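Local coordinates for protein cellulase CEL9M (PDB 1IA6) that probably hydrolyses internal beta-1,4-glucosidic linkages in cellulose, lichenin and cereal beta-D-glucans as a family 9 endoglucanase, at residues A71-L74 against G75-L78; G89-T92 against K93-Q97. One frame throughout, in Å; residues are numbered along the deposited sequence.

Contact 1: residues A71-L74 against G75-L78; sequences AAIL and GWSL
Ser77 reaches back one turn to the carbonyl of Ile73 inside a buried helix, 64-80, one of the helices of the alpha-barrel that makes up this family 9 catalytic module. Ser77 N donates to Ile73 O from 3.0 Å, the regular helix bond. In the conformer described here, one of two modelled for this serine, the hydroxyl donates to the same atom, with OG 2.8 Å from Ile73 O. The two donors then come from opposite faces of the carbonyl plane, each tilted about 29° from it, so in this conformer one oxygen holds both the backbone and the side chain of the residue four places on. OG gets there by standing beside its own backbone N and anti to the carbonyl carbon (chi1 -57°), which turns it back up the helix.

The two ends of the Ile73 side chain meet different neighbours. CD1 meets the indole of Trp76 obliquely, 4.3 Å from CE3, while CG2 stays near the serine hydroxyl. The indole leaves the helix with CG anti to the backbone N (chi1 -169°), and its ring then runs outward. Trp215 meets it edge-to-face, Met315 and Val319 of helix 306-323 pack against it, and NE1 is taken up by Glu80 one turn further along the same helix.

Leu74 and Leu78 point away from that tryptophan, toward helix 91-107, where they touch Leu98 and Leu95 respectively. Between the two flanks Gly75 offers no side chain; its N bonds to Ala71 O and its own carbonyl accepts from the Asn168 side-chain amide of helix 152-169. Regular helix bonds link Trp76 to Ala72 and Leu78 to Leu74. Beside the first of these, Trp76 CB lies 3.4 Å from Ala72 O.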
loop_
_atom_site.group_PDB
_atom_site.type_symbol
_atom_site.label_atom_id
_atom_site.label_comp_id
_atom_site.label_asym_id
_atom_site.label_seq_id
_atom_site.Cartn_x
_atom_site.Cartn_y
_atom_site.Cartn_z
ATOM N N ALA A 71 -0.873 -2.953 -3.663
ATOM C CA ALA A 71 -1.735 -3.172 -4.821
ATOM C C ALA A 71 -3.168 -3.442 -4.377
ATOM O O ALA A 71 -4.119 -2.999 -5.020
ATOM C CB ALA A 71 -1.216 -4.346 -5.651
ATOM N N ALA A 72 -3.325 -4.174 -3.278
ATOM C CA ALA A 72 -4.655 -4.494 -2.771
ATOM C C ALA A 72 -5.378 -3.278 -2.211
ATOM O O ALA A 72 -6.575 -3.105 -2.439
ATOM C CB ALA A 72 -4.566 -5.585 -1.698
ATOM N N ILE A 73 -4.660 -2.436 -1.473
ATOM C CA ILE A 73 -5.272 -1.249 -0.880
ATOM C C ILE A 73 -5.638 -0.217 -1.942
ATOM O O ILE A 73 -6.666 0.454 -1.832
ATOM C CB ILE A 73 -4.342 -0.604 0.175
ATOM C CG1 ILE A 73 -4.077 -1.601 1.304
ATOM C CG2 ILE A 73 -4.953 0.694 0.704
ATOM C CD1 ILE A 73 -5.309 -2.314 1.825
ATOM N N LEU A 74 -4.800 -0.082 -2.962
ATOM C CA LEU A 74 -5.098 0.851 -4.047
ATOM C C LEU A 74 -6.334 0.348 -4.787
ATOM O O LEU A 74 -7.215 1.128 -5.144
ATOM C CB LEU A 74 -3.921 0.946 -5.020
ATOM C CG LEU A 74 -2.700 1.733 -4.543
ATOM C CD1 LEU A 74 -1.555 1.528 -5.527
ATOM C CD2 LEU A 74 -3.055 3.220 -4.423
ATOM N N GLY A 75 -6.398 -0.962 -5.011
ATOM C CA GLY A 75 -7.545 -1.539 -5.693
ATOM C C GLY A 75 -8.816 -1.359 -4.878
ATOM O O GLY A 75 -9.888 -1.124 -5.430
ATOM N N TRP A 76 -8.696 -1.470 -3.557
ATOM C CA TRP A 76 -9.844 -1.311 -2.674
ATOM C C TRP A 76 -10.353 0.129 -2.742
ATOM O O TRP A 76 -11.563 0.367 -2.740
ATOM C CB TRP A 76 -9.450 -1.674 -1.232
ATOM C CG TRP A 76 -10.605 -1.804 -0.276
ATOM C CD1 TRP A 76 -11.903 -2.081 -0.589
ATOM C CD2 TRP A 76 -10.547 -1.726 1.156
ATOM N NE1 TRP A 76 -12.659 -2.181 0.553
ATOM C CE2 TRP A 76 -11.853 -1.968 1.640
ATOM C CE3 TRP A 76 -9.519 -1.477 2.075
ATOM C CZ2 TRP A 76 -12.160 -1.968 3.005
ATOM C CZ3 TRP A 76 -9.825 -1.476 3.437
ATOM C CH2 TRP A 76 -11.135 -1.721 3.885
ATOM N N SER A 77 -9.422 1.074 -2.815
ATOM C CA SER A 77 -9.762 2.491 -2.888
ATOM C C SER A 77 -10.616 2.784 -4.120
ATOM O O SER A 77 -11.629 3.481 -4.038
ATOM C CB SER A 77 -8.485 3.338 -2.942
ATOM O OG SER A 77 -7.645 3.081 -1.827
ATOM N N LEU A 78 -10.199 2.244 -5.260
ATOM C CA LEU A 78 -10.911 2.453 -6.518
ATOM C C LEU A 78 -12.279 1.774 -6.495
ATOM O O LEU A 78 -13.265 2.315 -6.994
ATOM C CB LEU A 78 -10.086 1.908 -7.686
ATOM C CG LEU A 78 -10.653 2.111 -9.097
ATOM C CD1 LEU A 78 -10.807 3.599 -9.384
ATOM C CD2 LEU A 78 -9.721 1.469 -10.110
#

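Contact 2: residues G89-T92 against K93-Q97; sequences GNTT and KMLQQ
Backbone bonds carry the first turn here: Met94 N donates to Asn90 O at 3.0 Å, and Leu95 N donates to Thr91 O at 2.9 Å. Gln96 N follows with a longer bond to Thr92 O.

A water bridges Gly89 O and Lys93 N. It donates to Gly89 O, 3.0 Å away, and accepts from Lys93 N at 2.9 Å, at the point where the chain enters the helix.

This is the start of helix 91-107, reached through a very short connection from helix 82-87. Gly89, with positive phi, closes that preceding helix in a Schellman motif, and Asn90 leads directly into the new one.

The apolar contact is the Thr91-Leu95 pair. The two side chains lie side by side and point the same way, the threonine CG2 standing 4.0 Å from Leu95 CD1.

Two carbons also approach backbone carbonyls. With Leu95 CG set beside its own backbone N (chi1 -73°), that branch carbon comes to 3.3 Å from Thr91 O. Met94 CB comes within 3.3 Å of Asn90 O, and the sulfur end of that side chain runs off toward Phe85 and Leu74.

Polar side-chain ends are tied outside the turn. Thr91 OG1 bonds to Asp86 in the preceding helix, and Lys93 NZ makes a salt bridge with Asp18. Gln96 sends NE2 to Asn29, while its CG passes 3.0 Å from Thr92 O.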
loop_
_atom_site.group_PDB
_atom_site.type_symbol
_atom_site.label_atom_id
_atom_site.label_comp_id
_atom_site.label_asym_id
_atom_site.label_seq_id
_atom_site.Cartn_x
_atom_site.Cartn_y
_atom_site.Cartn_z
ATOM N N GLY A 89 -11.034 13.042 -12.615
ATOM C CA GLY A 89 -10.252 12.663 -13.778
ATOM C C GLY A 89 -8.986 11.880 -13.461
ATOM O O GLY A 89 -7.989 11.985 -14.182
ATOM N N ASN A 90 -9.020 11.089 -12.394
ATOM C CA ASN A 90 -7.856 10.299 -12.006
ATOM C C ASN A 90 -7.993 8.800 -12.246
ATOM O O ASN A 90 -7.047 8.044 -12.021
ATOM C CB ASN A 90 -7.529 10.542 -10.532
ATOM C CG ASN A 90 -6.879 11.886 -10.302
ATOM O OD1 ASN A 90 -5.824 12.178 -10.867
ATOM N ND2 ASN A 90 -7.503 12.718 -9.474
ATOM N N THR A 91 -9.154 8.365 -12.715
ATOM C CA THR A 91 -9.374 6.942 -12.947
ATOM C C THR A 91 -8.401 6.299 -13.928
ATOM O O THR A 91 -7.894 5.207 -13.678
ATOM C CB THR A 91 -10.803 6.685 -13.433
ATOM O OG1 THR A 91 -11.725 7.206 -12.470
ATOM C CG2 THR A 91 -11.050 5.192 -13.597
ATOM N N THR A 92 -8.146 6.969 -15.046
ATOM C CA THR A 92 -7.240 6.434 -16.056
ATOM C C THR A 92 -5.834 6.197 -15.518
ATOM O O THR A 92 -5.258 5.130 -15.725
ATOM C CB THR A 92 -7.153 7.370 -17.271
ATOM O OG1 THR A 92 -8.452 7.503 -17.859
ATOM C CG2 THR A 92 -6.183 6.813 -18.304
ATOM N N LYS A 93 -5.283 7.193 -14.832
ATOM C CA LYS A 93 -3.941 7.078 -14.275
ATOM C C LYS A 93 -3.918 5.998 -13.196
ATOM O O LYS A 93 -2.994 5.192 -13.134
ATOM C CB LYS A 93 -3.501 8.423 -13.682
ATOM C CG LYS A 93 -2.056 8.457 -13.185
ATOM C CD LYS A 93 -1.065 8.249 -14.322
ATOM C CE LYS A 93 0.367 8.346 -13.820
ATOM N NZ LYS A 93 1.375 8.179 -14.905
ATOM N N MET A 94 -4.946 5.982 -12.352
ATOM C CA MET A 94 -5.032 4.988 -11.288
ATOM C C MET A 94 -4.985 3.573 -11.868
ATOM O O MET A 94 -4.273 2.707 -11.357
ATOM C CB MET A 94 -6.327 5.181 -10.495
ATOM C CG MET A 94 -6.498 4.210 -9.347
ATOM S SD MET A 94 -5.308 4.505 -8.017
ATOM C CE MET A 94 -6.162 3.736 -6.663
ATOM N N LEU A 95 -5.746 3.338 -12.934
ATOM C CA LEU A 95 -5.772 2.021 -13.564
ATOM C C LEU A 95 -4.410 1.643 -14.128
ATOM O O LEU A 95 -4.029 0.471 -14.115
ATOM C CB LEU A 95 -6.842 1.973 -14.663
ATOM C CG LEU A 95 -8.275 1.926 -14.121
ATOM C CD1 LEU A 95 -9.273 2.080 -15.259
ATOM C CD2 LEU A 95 -8.493 0.617 -13.387
ATOM N N GLN A 96 -3.672 2.631 -14.621
ATOM C CA GLN A 96 -2.345 2.362 -15.148
ATOM C C GLN A 96 -1.417 1.911 -14.016
ATOM O O GLN A 96 -0.645 0.972 -14.191
ATOM C CB GLN A 96 -1.774 3.609 -15.827
ATOM C CG GLN A 96 -2.665 4.139 -16.943
ATOM C CD GLN A 96 -2.007 5.236 -17.752
ATOM O OE1 GLN A 96 -1.389 6.142 -17.198
ATOM N NE2 GLN A 96 -2.147 5.163 -19.074
ATOM N N GLN A 97 -1.501 2.564 -12.858
ATOM C CA GLN A 97 -0.646 2.199 -11.724
ATOM C C GLN A 97 -0.969 0.778 -11.284
ATOM O O GLN A 97 -0.074 -0.018 -10.998
ATOM C CB GLN A 97 -0.858 3.154 -10.541
ATOM C CG GLN A 97 -0.783 4.640 -10.889
ATOM C CD GLN A 97 0.527 5.030 -11.544
ATOM O OE1 GLN A 97 0.921 4.456 -12.559
ATOM N NE2 GLN A 97 1.205 6.017 -10.972
HETATM O O HOH W 1 -6.082 9.926 -15.117
#

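Contact 1 and contact 2 sit on neighbouring helices, 64-80 and 91-107, with their centres about 12 Å apart and helix 82-87 connecting them in sequence. Their side chains meet where Leu78 CD2 lies 3.6 Å from Leu95 CD2, and Met94 CE packs against the backbone carbonyl oxygen of Leu74, 3.2 Å from Leu74 O. Contact 1 is the deeper, its centre about 8 Å from the centre of the chain against about 16 Å for contact 2. It also lies nearer the bound calcium, with the Ile73 side chain about 11 Å from the ion, whereas 89-97 is remote from the metal sites and the predicted catalytic residues.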